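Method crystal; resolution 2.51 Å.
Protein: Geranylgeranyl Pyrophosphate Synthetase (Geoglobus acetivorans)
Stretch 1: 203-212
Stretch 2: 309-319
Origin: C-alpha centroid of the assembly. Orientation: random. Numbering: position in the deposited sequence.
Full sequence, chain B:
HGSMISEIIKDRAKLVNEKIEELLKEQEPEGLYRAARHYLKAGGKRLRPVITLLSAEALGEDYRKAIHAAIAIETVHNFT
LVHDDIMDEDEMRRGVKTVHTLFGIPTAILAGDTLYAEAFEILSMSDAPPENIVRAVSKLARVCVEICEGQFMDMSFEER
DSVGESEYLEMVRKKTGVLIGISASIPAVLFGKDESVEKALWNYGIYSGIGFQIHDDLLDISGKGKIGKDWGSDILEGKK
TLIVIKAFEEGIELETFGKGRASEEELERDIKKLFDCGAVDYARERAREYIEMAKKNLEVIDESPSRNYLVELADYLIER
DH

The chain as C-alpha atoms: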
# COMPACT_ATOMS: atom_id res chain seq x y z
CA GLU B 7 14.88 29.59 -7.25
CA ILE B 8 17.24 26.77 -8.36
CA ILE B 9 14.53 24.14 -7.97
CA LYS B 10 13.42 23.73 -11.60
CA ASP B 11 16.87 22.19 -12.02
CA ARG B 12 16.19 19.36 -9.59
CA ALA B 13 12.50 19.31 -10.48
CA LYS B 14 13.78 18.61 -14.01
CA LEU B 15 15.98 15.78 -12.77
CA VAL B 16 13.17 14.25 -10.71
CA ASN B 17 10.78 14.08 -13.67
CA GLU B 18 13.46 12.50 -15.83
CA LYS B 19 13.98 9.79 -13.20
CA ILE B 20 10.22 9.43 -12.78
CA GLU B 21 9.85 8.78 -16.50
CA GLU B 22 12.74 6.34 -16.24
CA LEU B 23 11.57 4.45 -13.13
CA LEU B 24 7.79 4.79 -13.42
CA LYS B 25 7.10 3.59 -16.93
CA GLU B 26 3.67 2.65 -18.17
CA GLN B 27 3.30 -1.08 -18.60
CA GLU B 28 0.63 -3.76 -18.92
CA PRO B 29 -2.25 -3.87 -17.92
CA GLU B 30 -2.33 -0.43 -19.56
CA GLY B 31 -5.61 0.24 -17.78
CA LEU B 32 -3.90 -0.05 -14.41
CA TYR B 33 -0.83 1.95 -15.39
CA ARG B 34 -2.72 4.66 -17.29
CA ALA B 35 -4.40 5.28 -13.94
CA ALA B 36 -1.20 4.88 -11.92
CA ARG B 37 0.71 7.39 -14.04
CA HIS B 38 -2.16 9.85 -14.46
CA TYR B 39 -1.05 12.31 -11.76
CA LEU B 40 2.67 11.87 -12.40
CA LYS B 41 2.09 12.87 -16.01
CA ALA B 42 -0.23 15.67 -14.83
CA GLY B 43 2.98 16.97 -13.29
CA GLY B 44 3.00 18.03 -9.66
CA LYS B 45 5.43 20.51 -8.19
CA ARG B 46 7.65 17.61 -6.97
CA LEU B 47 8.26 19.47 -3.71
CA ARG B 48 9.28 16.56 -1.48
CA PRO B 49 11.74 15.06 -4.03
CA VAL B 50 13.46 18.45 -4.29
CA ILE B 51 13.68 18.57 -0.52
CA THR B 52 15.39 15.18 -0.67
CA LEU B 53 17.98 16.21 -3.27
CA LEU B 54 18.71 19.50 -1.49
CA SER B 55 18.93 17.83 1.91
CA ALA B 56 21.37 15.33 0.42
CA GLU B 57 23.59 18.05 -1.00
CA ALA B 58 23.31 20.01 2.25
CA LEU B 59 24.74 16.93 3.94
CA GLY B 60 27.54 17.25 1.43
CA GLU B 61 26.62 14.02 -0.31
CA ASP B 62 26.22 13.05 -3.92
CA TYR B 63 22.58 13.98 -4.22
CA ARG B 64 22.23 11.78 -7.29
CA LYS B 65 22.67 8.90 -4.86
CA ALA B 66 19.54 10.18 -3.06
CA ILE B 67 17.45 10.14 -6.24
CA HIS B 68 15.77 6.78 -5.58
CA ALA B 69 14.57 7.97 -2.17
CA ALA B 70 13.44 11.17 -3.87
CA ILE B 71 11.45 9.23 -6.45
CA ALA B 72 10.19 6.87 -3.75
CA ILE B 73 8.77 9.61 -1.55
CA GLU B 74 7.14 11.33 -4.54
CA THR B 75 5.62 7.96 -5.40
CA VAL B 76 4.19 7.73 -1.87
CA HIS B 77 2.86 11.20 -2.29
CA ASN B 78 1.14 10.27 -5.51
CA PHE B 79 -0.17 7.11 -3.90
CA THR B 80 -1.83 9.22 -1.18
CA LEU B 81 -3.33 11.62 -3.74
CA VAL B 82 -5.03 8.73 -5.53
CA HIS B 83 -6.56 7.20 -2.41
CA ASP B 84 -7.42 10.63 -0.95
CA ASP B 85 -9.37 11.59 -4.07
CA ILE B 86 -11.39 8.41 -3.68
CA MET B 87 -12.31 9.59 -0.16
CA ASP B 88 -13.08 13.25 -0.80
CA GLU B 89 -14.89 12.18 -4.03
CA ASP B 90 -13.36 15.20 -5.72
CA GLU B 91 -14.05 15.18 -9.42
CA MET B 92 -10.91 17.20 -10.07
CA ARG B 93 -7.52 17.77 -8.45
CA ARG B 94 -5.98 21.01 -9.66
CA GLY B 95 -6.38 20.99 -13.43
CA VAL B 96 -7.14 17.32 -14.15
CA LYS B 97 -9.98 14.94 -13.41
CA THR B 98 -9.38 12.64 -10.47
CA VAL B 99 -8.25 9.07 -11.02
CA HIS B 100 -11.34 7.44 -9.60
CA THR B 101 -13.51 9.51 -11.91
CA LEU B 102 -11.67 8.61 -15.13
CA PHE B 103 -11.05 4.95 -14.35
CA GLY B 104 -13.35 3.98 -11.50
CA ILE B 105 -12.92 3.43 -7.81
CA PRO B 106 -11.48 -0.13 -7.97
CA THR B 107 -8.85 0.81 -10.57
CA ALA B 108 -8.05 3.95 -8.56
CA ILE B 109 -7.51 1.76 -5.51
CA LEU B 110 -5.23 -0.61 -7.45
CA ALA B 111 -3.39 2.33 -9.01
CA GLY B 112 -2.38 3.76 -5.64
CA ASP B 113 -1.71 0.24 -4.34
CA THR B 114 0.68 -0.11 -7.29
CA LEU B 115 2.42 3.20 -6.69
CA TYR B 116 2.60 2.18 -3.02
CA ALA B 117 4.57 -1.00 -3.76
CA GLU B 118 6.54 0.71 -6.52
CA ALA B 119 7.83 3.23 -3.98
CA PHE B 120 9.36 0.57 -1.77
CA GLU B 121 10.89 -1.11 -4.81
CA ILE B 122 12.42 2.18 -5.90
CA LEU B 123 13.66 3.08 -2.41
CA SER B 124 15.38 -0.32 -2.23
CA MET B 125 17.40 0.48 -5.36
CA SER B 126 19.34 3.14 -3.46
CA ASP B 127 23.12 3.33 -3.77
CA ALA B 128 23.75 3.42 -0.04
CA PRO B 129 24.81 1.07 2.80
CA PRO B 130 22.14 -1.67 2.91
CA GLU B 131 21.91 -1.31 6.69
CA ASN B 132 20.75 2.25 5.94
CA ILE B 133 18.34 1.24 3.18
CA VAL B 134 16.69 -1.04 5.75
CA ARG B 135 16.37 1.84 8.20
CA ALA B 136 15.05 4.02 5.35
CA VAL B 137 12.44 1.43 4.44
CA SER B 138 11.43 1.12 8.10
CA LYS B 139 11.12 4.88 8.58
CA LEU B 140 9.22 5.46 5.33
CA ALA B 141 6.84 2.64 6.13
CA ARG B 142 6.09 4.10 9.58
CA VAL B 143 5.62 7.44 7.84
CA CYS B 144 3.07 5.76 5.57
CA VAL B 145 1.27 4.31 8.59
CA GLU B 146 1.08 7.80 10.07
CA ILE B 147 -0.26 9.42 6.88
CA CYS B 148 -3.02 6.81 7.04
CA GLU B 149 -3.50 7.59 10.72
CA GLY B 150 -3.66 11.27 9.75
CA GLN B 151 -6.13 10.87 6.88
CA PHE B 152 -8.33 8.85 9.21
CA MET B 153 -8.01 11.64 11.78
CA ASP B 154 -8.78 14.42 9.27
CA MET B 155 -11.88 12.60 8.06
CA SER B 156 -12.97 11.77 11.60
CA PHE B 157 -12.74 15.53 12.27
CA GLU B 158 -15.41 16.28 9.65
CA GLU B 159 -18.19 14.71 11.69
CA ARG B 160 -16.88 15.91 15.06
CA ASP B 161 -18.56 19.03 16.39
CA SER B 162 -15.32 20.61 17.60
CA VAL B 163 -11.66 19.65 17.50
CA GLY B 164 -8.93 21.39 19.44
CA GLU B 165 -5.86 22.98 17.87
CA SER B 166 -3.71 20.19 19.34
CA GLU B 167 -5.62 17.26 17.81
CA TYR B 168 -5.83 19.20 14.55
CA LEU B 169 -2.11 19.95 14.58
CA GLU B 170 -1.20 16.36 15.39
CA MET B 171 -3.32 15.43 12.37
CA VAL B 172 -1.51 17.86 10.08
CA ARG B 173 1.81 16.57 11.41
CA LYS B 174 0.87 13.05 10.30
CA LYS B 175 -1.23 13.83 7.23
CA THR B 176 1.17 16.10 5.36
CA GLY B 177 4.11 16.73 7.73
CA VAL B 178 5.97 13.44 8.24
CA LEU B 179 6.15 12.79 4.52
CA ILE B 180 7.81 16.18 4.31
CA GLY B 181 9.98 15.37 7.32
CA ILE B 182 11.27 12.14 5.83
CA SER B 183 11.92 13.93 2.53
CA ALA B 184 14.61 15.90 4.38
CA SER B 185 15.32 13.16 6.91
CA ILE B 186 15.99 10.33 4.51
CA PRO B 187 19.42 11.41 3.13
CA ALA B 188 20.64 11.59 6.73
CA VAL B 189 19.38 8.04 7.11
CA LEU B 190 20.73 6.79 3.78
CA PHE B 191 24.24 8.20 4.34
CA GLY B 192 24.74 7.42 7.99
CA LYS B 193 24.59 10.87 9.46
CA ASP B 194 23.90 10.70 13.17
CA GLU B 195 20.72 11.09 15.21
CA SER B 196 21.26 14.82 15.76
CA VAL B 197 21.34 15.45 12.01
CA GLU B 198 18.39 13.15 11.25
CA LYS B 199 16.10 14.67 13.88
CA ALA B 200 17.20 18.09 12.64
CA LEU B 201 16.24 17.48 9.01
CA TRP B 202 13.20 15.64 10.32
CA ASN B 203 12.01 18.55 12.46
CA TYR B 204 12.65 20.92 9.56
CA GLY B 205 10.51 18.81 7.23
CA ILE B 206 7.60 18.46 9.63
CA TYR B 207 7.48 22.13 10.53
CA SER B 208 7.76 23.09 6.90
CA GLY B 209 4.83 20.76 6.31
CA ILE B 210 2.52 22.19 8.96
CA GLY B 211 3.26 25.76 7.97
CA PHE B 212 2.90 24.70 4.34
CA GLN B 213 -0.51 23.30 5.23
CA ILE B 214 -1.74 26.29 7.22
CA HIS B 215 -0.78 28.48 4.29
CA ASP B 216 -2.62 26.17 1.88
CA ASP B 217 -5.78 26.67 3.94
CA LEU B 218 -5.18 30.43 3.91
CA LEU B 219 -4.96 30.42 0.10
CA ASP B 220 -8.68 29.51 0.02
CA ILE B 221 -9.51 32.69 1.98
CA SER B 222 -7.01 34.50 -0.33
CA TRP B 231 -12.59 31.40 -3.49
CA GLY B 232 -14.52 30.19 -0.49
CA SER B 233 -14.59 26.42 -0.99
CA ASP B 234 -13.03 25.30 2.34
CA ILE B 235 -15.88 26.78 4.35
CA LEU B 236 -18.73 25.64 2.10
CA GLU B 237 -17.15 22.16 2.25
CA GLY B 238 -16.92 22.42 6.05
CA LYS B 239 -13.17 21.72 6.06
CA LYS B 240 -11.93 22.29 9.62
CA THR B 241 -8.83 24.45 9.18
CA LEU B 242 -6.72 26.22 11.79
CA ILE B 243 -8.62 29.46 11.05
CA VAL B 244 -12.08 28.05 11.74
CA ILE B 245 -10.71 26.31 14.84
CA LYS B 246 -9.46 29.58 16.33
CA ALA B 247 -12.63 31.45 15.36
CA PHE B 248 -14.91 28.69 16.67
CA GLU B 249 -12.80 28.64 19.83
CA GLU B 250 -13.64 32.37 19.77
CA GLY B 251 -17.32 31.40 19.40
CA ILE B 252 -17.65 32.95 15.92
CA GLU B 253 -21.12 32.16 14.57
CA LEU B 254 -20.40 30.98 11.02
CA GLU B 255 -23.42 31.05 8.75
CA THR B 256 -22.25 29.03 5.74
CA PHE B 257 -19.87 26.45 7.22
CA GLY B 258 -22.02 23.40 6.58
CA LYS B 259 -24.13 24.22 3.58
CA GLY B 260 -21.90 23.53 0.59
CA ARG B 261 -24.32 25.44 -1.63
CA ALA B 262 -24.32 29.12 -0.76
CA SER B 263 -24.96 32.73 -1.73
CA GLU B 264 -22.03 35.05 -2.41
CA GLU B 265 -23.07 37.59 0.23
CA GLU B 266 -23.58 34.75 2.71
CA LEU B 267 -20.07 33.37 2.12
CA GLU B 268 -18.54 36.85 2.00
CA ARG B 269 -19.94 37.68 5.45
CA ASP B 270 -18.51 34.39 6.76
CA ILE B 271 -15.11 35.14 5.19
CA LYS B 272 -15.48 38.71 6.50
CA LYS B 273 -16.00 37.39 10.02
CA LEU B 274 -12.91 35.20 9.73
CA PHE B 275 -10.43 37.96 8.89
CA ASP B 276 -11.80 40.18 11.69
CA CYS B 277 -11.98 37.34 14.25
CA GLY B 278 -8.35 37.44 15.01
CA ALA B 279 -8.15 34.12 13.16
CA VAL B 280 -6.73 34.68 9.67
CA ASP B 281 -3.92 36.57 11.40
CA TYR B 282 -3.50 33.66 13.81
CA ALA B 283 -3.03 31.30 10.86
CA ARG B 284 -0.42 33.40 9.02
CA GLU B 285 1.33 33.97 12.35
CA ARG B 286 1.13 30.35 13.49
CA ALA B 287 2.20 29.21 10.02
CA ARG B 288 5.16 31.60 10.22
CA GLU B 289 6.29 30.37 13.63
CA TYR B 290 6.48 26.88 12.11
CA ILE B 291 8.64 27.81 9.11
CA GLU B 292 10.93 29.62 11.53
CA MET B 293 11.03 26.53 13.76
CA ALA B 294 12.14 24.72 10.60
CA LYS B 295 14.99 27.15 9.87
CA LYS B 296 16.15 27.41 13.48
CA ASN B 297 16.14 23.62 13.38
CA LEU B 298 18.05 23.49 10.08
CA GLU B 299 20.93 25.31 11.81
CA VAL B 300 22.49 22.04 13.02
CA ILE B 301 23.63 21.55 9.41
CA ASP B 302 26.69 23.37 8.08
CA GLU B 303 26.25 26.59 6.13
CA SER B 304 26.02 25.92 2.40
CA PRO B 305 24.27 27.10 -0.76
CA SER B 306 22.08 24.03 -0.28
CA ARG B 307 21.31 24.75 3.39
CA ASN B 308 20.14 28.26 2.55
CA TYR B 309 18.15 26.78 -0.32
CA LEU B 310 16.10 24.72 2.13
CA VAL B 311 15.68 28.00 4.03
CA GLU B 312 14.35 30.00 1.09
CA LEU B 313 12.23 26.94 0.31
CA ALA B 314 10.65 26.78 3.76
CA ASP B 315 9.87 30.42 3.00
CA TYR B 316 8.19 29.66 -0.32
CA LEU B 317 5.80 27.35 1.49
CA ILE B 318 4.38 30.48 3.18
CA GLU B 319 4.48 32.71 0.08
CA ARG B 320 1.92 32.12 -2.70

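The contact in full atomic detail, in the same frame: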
# COMPACT_ATOMS: atom_id res chain seq x y z
N ASN B 203 12.77 17.44 11.90
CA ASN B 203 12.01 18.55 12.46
C ASN B 203 11.79 19.65 11.43
O ASN B 203 10.69 20.21 11.31
CB ASN B 203 12.72 19.09 13.70
CG ASN B 203 12.42 18.27 14.95
OD1 ASN B 203 11.77 17.23 14.88
ND2 ASN B 203 12.89 18.74 16.09
N TYR B 204 12.82 19.95 10.63
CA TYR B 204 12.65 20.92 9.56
C TYR B 204 11.52 20.51 8.62
O TYR B 204 10.66 21.33 8.28
CB TYR B 204 13.95 21.07 8.78
CG TYR B 204 13.78 21.70 7.43
CD1 TYR B 204 13.79 23.07 7.28
CD2 TYR B 204 13.61 20.92 6.30
CE1 TYR B 204 13.64 23.65 6.03
CE2 TYR B 204 13.46 21.48 5.05
CZ TYR B 204 13.48 22.85 4.92
OH TYR B 204 13.33 23.42 3.68
N GLY B 205 11.51 19.25 8.20
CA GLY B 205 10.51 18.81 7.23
C GLY B 205 9.10 18.85 7.79
O GLY B 205 8.17 19.26 7.10
N ILE B 206 8.93 18.43 9.04
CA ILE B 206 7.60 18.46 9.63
C ILE B 206 7.10 19.89 9.72
O ILE B 206 6.00 20.22 9.26
CB ILE B 206 7.60 17.80 11.01
CG1 ILE B 206 7.80 16.30 10.87
CG2 ILE B 206 6.34 18.13 11.76
CD1 ILE B 206 9.09 15.85 11.46
N TYR B 207 7.91 20.76 10.33
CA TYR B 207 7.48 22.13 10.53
C TYR B 207 7.21 22.81 9.21
O TYR B 207 6.19 23.50 9.05
CB TYR B 207 8.53 22.88 11.34
CG TYR B 207 8.70 22.27 12.70
CD1 TYR B 207 7.63 21.66 13.33
CD2 TYR B 207 9.93 22.29 13.35
CE1 TYR B 207 7.76 21.09 14.56
CE2 TYR B 207 10.07 21.72 14.60
CZ TYR B 207 8.98 21.12 15.20
OH TYR B 207 9.09 20.54 16.44
N SER B 208 8.07 22.58 8.22
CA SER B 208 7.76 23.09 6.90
C SER B 208 6.42 22.57 6.41
O SER B 208 5.66 23.29 5.77
CB SER B 208 8.88 22.73 5.94
OG SER B 208 10.13 23.08 6.51
N GLY B 209 6.09 21.32 6.75
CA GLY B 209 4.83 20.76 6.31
C GLY B 209 3.64 21.46 6.94
O GLY B 209 2.72 21.91 6.25
N ILE B 210 3.65 21.58 8.27
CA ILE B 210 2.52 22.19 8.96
C ILE B 210 2.31 23.62 8.48
O ILE B 210 1.21 23.99 8.05
CB ILE B 210 2.74 22.12 10.47
CG1 ILE B 210 2.86 20.64 10.86
CG2 ILE B 210 1.61 22.82 11.20
CD1 ILE B 210 3.34 20.39 12.24
N GLY B 211 3.35 24.43 8.55
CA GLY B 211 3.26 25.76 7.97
C GLY B 211 2.78 25.74 6.53
O GLY B 211 1.91 26.52 6.14
N PHE B 212 3.33 24.82 5.73
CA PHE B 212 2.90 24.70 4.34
C PHE B 212 1.42 24.38 4.26
O PHE B 212 0.74 24.82 3.33
CB PHE B 212 3.72 23.63 3.63
CG PHE B 212 3.22 23.26 2.28
CD1 PHE B 212 3.48 24.06 1.19
CD2 PHE B 212 2.52 22.08 2.09
CE1 PHE B 212 3.03 23.70 -0.07
CE2 PHE B 212 2.07 21.72 0.83
CZ PHE B 212 2.32 22.53 -0.25
N TYR B 309 19.21 27.07 0.63
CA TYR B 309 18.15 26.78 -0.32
C TYR B 309 16.94 26.16 0.38
O TYR B 309 15.80 26.55 0.13
CB TYR B 309 18.69 25.87 -1.42
CG TYR B 309 19.55 26.62 -2.43
CD1 TYR B 309 19.42 28.00 -2.59
CD2 TYR B 309 20.48 25.95 -3.22
CE1 TYR B 309 20.19 28.68 -3.51
CE2 TYR B 309 21.25 26.62 -4.15
CZ TYR B 309 21.11 27.99 -4.29
OH TYR B 309 21.87 28.66 -5.21
N LEU B 310 17.18 25.20 1.28
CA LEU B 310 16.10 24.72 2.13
C LEU B 310 15.46 25.87 2.89
O LEU B 310 14.24 25.86 3.11
CB LEU B 310 16.62 23.66 3.09
CG LEU B 310 17.40 22.52 2.42
CD1 LEU B 310 18.25 21.79 3.43
CD2 LEU B 310 16.45 21.56 1.73
N VAL B 311 16.25 26.86 3.30
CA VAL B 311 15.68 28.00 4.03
C VAL B 311 14.72 28.76 3.14
O VAL B 311 13.53 28.89 3.46
CB VAL B 311 16.80 28.91 4.56
CG1 VAL B 311 16.19 30.08 5.31
CG2 VAL B 311 17.73 28.13 5.46
N GLU B 312 15.21 29.28 2.02
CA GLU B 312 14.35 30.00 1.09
C GLU B 312 13.14 29.16 0.70
O GLU B 312 12.05 29.69 0.45
CB GLU B 312 15.14 30.43 -0.15
CG GLU B 312 16.40 31.27 0.18
CD GLU B 312 17.40 31.35 -0.98
OE1 GLU B 312 16.98 31.36 -2.16
OE2 GLU B 312 18.62 31.43 -0.70
N LEU B 313 13.31 27.83 0.70
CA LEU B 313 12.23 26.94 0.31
C LEU B 313 11.17 26.84 1.40
O LEU B 313 9.97 26.90 1.11
CB LEU B 313 12.82 25.56 -0.02
CG LEU B 313 11.92 24.36 -0.23
CD1 LEU B 313 11.04 24.55 -1.45
CD2 LEU B 313 12.80 23.13 -0.38
N ALA B 314 11.60 26.69 2.65
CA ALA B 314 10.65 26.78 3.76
C ALA B 314 9.91 28.10 3.73
O ALA B 314 8.76 28.19 4.17
CB ALA B 314 11.37 26.61 5.10
N ASP B 315 10.55 29.14 3.19
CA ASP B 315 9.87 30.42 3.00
C ASP B 315 8.82 30.34 1.90
O ASP B 315 7.71 30.84 2.07
CB ASP B 315 10.89 31.52 2.70
CG ASP B 315 11.60 32.00 3.94
OD1 ASP B 315 10.96 32.03 5.02
OD2 ASP B 315 12.80 32.35 3.84
N TYR B 316 9.16 29.72 0.76
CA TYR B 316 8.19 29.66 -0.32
C TYR B 316 6.92 28.94 0.09
O TYR B 316 5.85 29.21 -0.45
CB TYR B 316 8.77 28.98 -1.56
CG TYR B 316 7.76 28.93 -2.71
CD1 TYR B 316 7.32 30.09 -3.33
CD2 TYR B 316 7.24 27.72 -3.15
CE1 TYR B 316 6.40 30.04 -4.37
CE2 TYR B 316 6.32 27.66 -4.19
CZ TYR B 316 5.91 28.82 -4.80
N LEU B 317 7.01 28.03 1.06
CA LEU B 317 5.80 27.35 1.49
C LEU B 317 4.80 28.31 2.11
O LEU B 317 3.61 28.02 2.13
CB LEU B 317 6.14 26.22 2.46
CG LEU B 317 7.17 25.23 1.91
CD1 LEU B 317 7.29 23.97 2.78
CD2 LEU B 317 6.88 24.87 0.46
N ILE B 318 5.27 29.47 2.61
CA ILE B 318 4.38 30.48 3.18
C ILE B 318 4.07 31.61 2.21
O ILE B 318 3.17 32.43 2.48
CB ILE B 318 4.98 31.03 4.50
CG1 ILE B 318 4.92 29.94 5.56
CG2 ILE B 318 4.26 32.27 5.05
CD1 ILE B 318 3.64 29.15 5.56
N GLU B 319 4.71 31.66 1.05
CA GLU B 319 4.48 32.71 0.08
C GLU B 319 3.82 32.11 -1.16
O GLU B 319 4.34 31.16 -1.75
CB GLU B 319 5.81 33.42 -0.24
CG GLU B 319 6.53 33.90 1.06
CD GLU B 319 8.03 34.21 0.89
OE1 GLU B 319 8.65 33.73 -0.09
OE2 GLU B 319 8.60 34.93 1.75

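A buried tyrosine hydroxyl reaches across to the neighbouring helix and bonds to its backbone: Tyr204 OH donates to Leu310 O at 2.7 Å, the single hydrogen bond between the two stretches. That carbonyl is already in use, since Ala314 N donates to Leu310 O at 2.8 Å as an ordinary helical bond. A carbonyl oxygen has two lone pairs, so it can take the phenol proton and leave its helix unbroken. The rule to read here is that a polar group may be buried between helices if its proton finds a backbone acceptor.

The residues that touch are at least 105 positions apart in sequence, yet the two segments run in nearly the same direction, their helix axes inclined by 24° and 9.9 Å apart at closest approach. The backbones are nearer toward the C-terminal end of the pairing: Ser208 CA and Ala314 CA are 5.6 Å apart, Phe212 CA and Leu317 CA 4.9 Å. On the first surface Tyr204, Ser208 and Gly211 or Phe212 follow one another at three- or four-residue steps, as one side of a helix requires; Leu310, Ala314 and Leu317 or Ile318 do likewise.

The t rotamer of Tyr204 carries its ring toward the partner helix, steeply to its run. Leu310 O lies at the ring edge, near its plane, as suits a bond made by the hydroxyl, while Tyr204 CZ packs 3.7 Å from Leu310 CB and Tyr204 CE1 3.8 Å from Ala314 CB. The small methyl of Ala314 packs against the ring.

At the next turn Ser208 is also small, and its polarity is settled within its own helix: Ser208 OG donates to Tyr204 O at 2.5 Å. So bonded, Ser208 OG still lies 4.0 Å from Ala314 CB; Leu317 CD1 comes to 3.7 Å from Ser208 CB and 3.5 Å from Ser208 O.

Leu317 is the largest apolar contributor from its stretch. Its other methyl, Leu317 CD2, lies 3.6 Å from Phe212 CD1, and Leu317 CD1 also reaches Phe212 CB at 3.7 Å. Phe212, whose CA-to-CB bond points sideways, nevertheless brings its ring against this leucine in an apolar contact.

Gly211 contributes backbone alone. Ile318 points sideways at its CB, but the end of its side chain comes nearer, placing Ile318 CD1 3.2 Å from Gly211 O, a tight contact. A CB on Gly211 would point toward the partner and sit 3.8 Å from Ile318 CD1. The contact buries 384 Å² in all, both sides summed.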